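Local coordinates for protein class I phosphodiesterase PDEB1 (PDB 2R8Q) that belongs to the class I phosphodiesterase family, with an all-helical catalytic domain that holds zinc, magnesium and 3-isobutyl-1-methylxanthine, at residues Thr264-Met267 with Trp268-Val272. Sequence-based numbering, arbitrary orientation.
Sequences TSRM and WAMAV
Four successive i to i+4 hydrogen bonds join Thr264-Met267 to Trp268-Ala271 along about two turns of one continuous helix, from Trp268 N to Thr264 O at 3.1 Å through to Ala271 N on Met267 O at 3.3 Å. Side chains four residues apart therefore come out on one flank, and two such pairs meet here. Thr264 and Trp268 run side by side: the threonine methyl CG2 rests 3.8 Å from Trp268 NE1, while Trp268 CD1 lies 3.3 Å from Thr264 O, approaching obliquely. Turned anti to its own carbonyl carbon (chi1 -77°), the indole leans back along the helix toward Thr264, and Phe46 meets it edge-to-face. On another flank Arg266 and Met270 cross at an angle. The extended methionine chain lays its CE methyl over one face of the guanidinium, 3.1 Å from Arg266 NH1, shorter than an ordinary van der Waals contact, so the exact placing of these two ends is doubtful; both side chains also touch Leu302 of helix 302-324. The flank formed by Ser265 and Ala269 carries small, buried side chains. Ser265 OG is hydrogen-bonded to Asn257 O, tying this part of the helix to the preceding loop, and Ala269 CB packs against Leu302 and Gln306. This is regular alpha-helical i to i+4 pairing, placed near the start of helix 262-285, which carries Val272 to the 3-isobutyl-1-methylxanthine pocket of the all-helical phosphodiesterase catalytic domain.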
ATOM      1  N   THR A 264     -26.919  -5.253  23.332  1.00 18.74           N
ATOM      2  CA  THR A 264     -25.617  -5.431  22.705  1.00 18.72           C
ATOM      3  C   THR A 264     -25.508  -4.474  21.521  1.00 18.02           C
ATOM      4  O   THR A 264     -24.488  -3.803  21.344  1.00 17.67           O
ATOM      5  CB  THR A 264     -25.438  -6.881  22.236  1.00 19.46           C
ATOM      6  OG1 THR A 264     -25.495  -7.746  23.377  1.00 22.08           O
ATOM      7  CG2 THR A 264     -24.102  -7.067  21.531  1.00 20.41           C
ATOM      8  N   SER A 265     -26.571  -4.404  20.726  1.00 16.86           N
ATOM      9  CA  SER A 265     -26.602  -3.510  19.573  1.00 17.76           C
ATOM     10  C   SER A 265     -26.384  -2.074  20.040  1.00 17.39           C
ATOM     11  O   SER A 265     -25.658  -1.303  19.412  1.00 17.45           O
ATOM     12  CB  SER A 265     -27.949  -3.625  18.853  1.00 17.60           C
ATOM     13  OG  SER A 265     -27.988  -2.805  17.698  1.00 20.15           O
ATOM     14  N   ARG A 266     -27.012  -1.729  21.160  1.00 17.72           N
ATOM     15  CA  ARG A 266     -26.910  -0.392  21.733  1.00 18.36           C
ATOM     16  C   ARG A 266     -25.473  -0.056  22.139  1.00 17.01           C
ATOM     17  O   ARG A 266     -25.002   1.062  21.921  1.00 18.22           O
ATOM     18  CB  ARG A 266     -27.854  -0.292  22.935  1.00 20.59           C
ATOM     19  CG  ARG A 266     -28.021   1.089  23.510  1.00 24.41           C
ATOM     20  CD  ARG A 266     -29.353   1.165  24.247  1.00 26.89           C
ATOM     21  NE  ARG A 266     -29.518   2.417  24.971  1.00 29.49           N
ATOM     22  CZ  ARG A 266     -28.879   2.715  26.095  1.00 30.71           C
ATOM     23  NH1 ARG A 266     -28.030   1.846  26.627  1.00 33.08           N
ATOM     24  NH2 ARG A 266     -29.094   3.880  26.689  1.00 33.36           N
ATOM     25  N   MET A 267     -24.765  -1.018  22.722  1.00 17.28           N
ATOM     26  CA  MET A 267     -23.388  -0.765  23.117  1.00 16.99           C
ATOM     27  C   MET A 267     -22.500  -0.548  21.896  1.00 15.14           C
ATOM     28  O   MET A 267     -21.579   0.266  21.933  1.00 16.66           O
ATOM     29  CB  MET A 267     -22.841  -1.908  23.979  1.00 19.80           C
ATOM     30  CG  MET A 267     -23.441  -1.945  25.375  1.00 24.80           C
ATOM     31  SD  MET A 267     -22.515  -3.003  26.510  1.00 30.07           S
ATOM     32  CE  MET A 267     -21.208  -1.879  27.016  1.00 31.87           C
ATOM     33  N   TRP A 268     -22.766  -1.274  20.816  1.00 15.89           N
ATOM     34  CA  TRP A 268     -21.971  -1.084  19.609  1.00 14.74           C
ATOM     35  C   TRP A 268     -22.246   0.315  19.068  1.00 14.67           C
ATOM     36  O   TRP A 268     -21.330   1.006  18.627  1.00 16.11           O
ATOM     37  CB  TRP A 268     -22.331  -2.112  18.533  1.00 14.68           C
ATOM     38  CG  TRP A 268     -21.776  -3.489  18.746  1.00 14.78           C
ATOM     39  CD1 TRP A 268     -22.490  -4.645  18.876  1.00 15.67           C
ATOM     40  CD2 TRP A 268     -20.392  -3.865  18.798  1.00 14.02           C
ATOM     41  NE1 TRP A 268     -21.642  -5.717  19.002  1.00 15.79           N
ATOM     42  CE2 TRP A 268     -20.348  -5.268  18.959  1.00 14.85           C
ATOM     43  CE3 TRP A 268     -19.186  -3.155  18.724  1.00 14.61           C
ATOM     44  CZ2 TRP A 268     -19.142  -5.978  19.047  1.00 13.90           C
ATOM     45  CZ3 TRP A 268     -17.981  -3.862  18.813  1.00 15.44           C
ATOM     46  CH2 TRP A 268     -17.973  -5.261  18.972  1.00 15.95           C
ATOM     47  N   ALA A 269     -23.513   0.723  19.096  1.00 14.20           N
ATOM     48  CA  ALA A 269     -23.891   2.043  18.593  1.00 15.67           C
ATOM     49  C   ALA A 269     -23.180   3.164  19.343  1.00 15.64           C
ATOM     50  O   ALA A 269     -22.831   4.193  18.755  1.00 16.89           O
ATOM     51  CB  ALA A 269     -25.408   2.225  18.679  1.00 15.79           C
ATOM     52  N   MET A 270     -22.968   2.975  20.642  1.00 15.39           N
ATOM     53  CA  MET A 270     -22.281   3.984  21.444  1.00 16.37           C
ATOM     54  C   MET A 270     -20.832   4.097  20.978  1.00 16.80           C
ATOM     55  O   MET A 270     -20.283   5.194  20.899  1.00 17.40           O
ATOM     56  CB  MET A 270     -22.322   3.611  22.929  1.00 18.17           C
ATOM     57  CG  MET A 270     -23.711   3.631  23.533  1.00 19.84           C
ATOM     58  SD  MET A 270     -23.686   3.101  25.262  1.00 23.69           S
ATOM     59  CE  MET A 270     -25.429   3.139  25.659  1.00 26.21           C
ATOM     60  N   ALA A 271     -20.217   2.956  20.666  1.00 15.13           N
ATOM     61  CA  ALA A 271     -18.834   2.942  20.208  1.00 15.39           C
ATOM     62  C   ALA A 271     -18.703   3.609  18.837  1.00 16.26           C
ATOM     63  O   ALA A 271     -17.793   4.408  18.618  1.00 17.43           O
ATOM     64  CB  ALA A 271     -18.314   1.508  20.152  1.00 15.75           C
ATOM     65  N   VAL A 272     -19.604   3.272  17.916  1.00 14.84           N
ATOM     66  CA  VAL A 272     -19.579   3.874  16.583  1.00 16.34           C
ATOM     67  C   VAL A 272     -19.748   5.384  16.715  1.00 17.11           C
ATOM     68  O   VAL A 272     -19.003   6.161  16.114  1.00 17.76           O
ATOM     69  CB  VAL A 272     -20.723   3.344  15.682  1.00 16.01           C
ATOM     70  CG1 VAL A 272     -20.748   4.118  14.367  1.00 18.30           C
ATOM     71  CG2 VAL A 272     -20.533   1.868  15.409  1.00 18.68           C
TER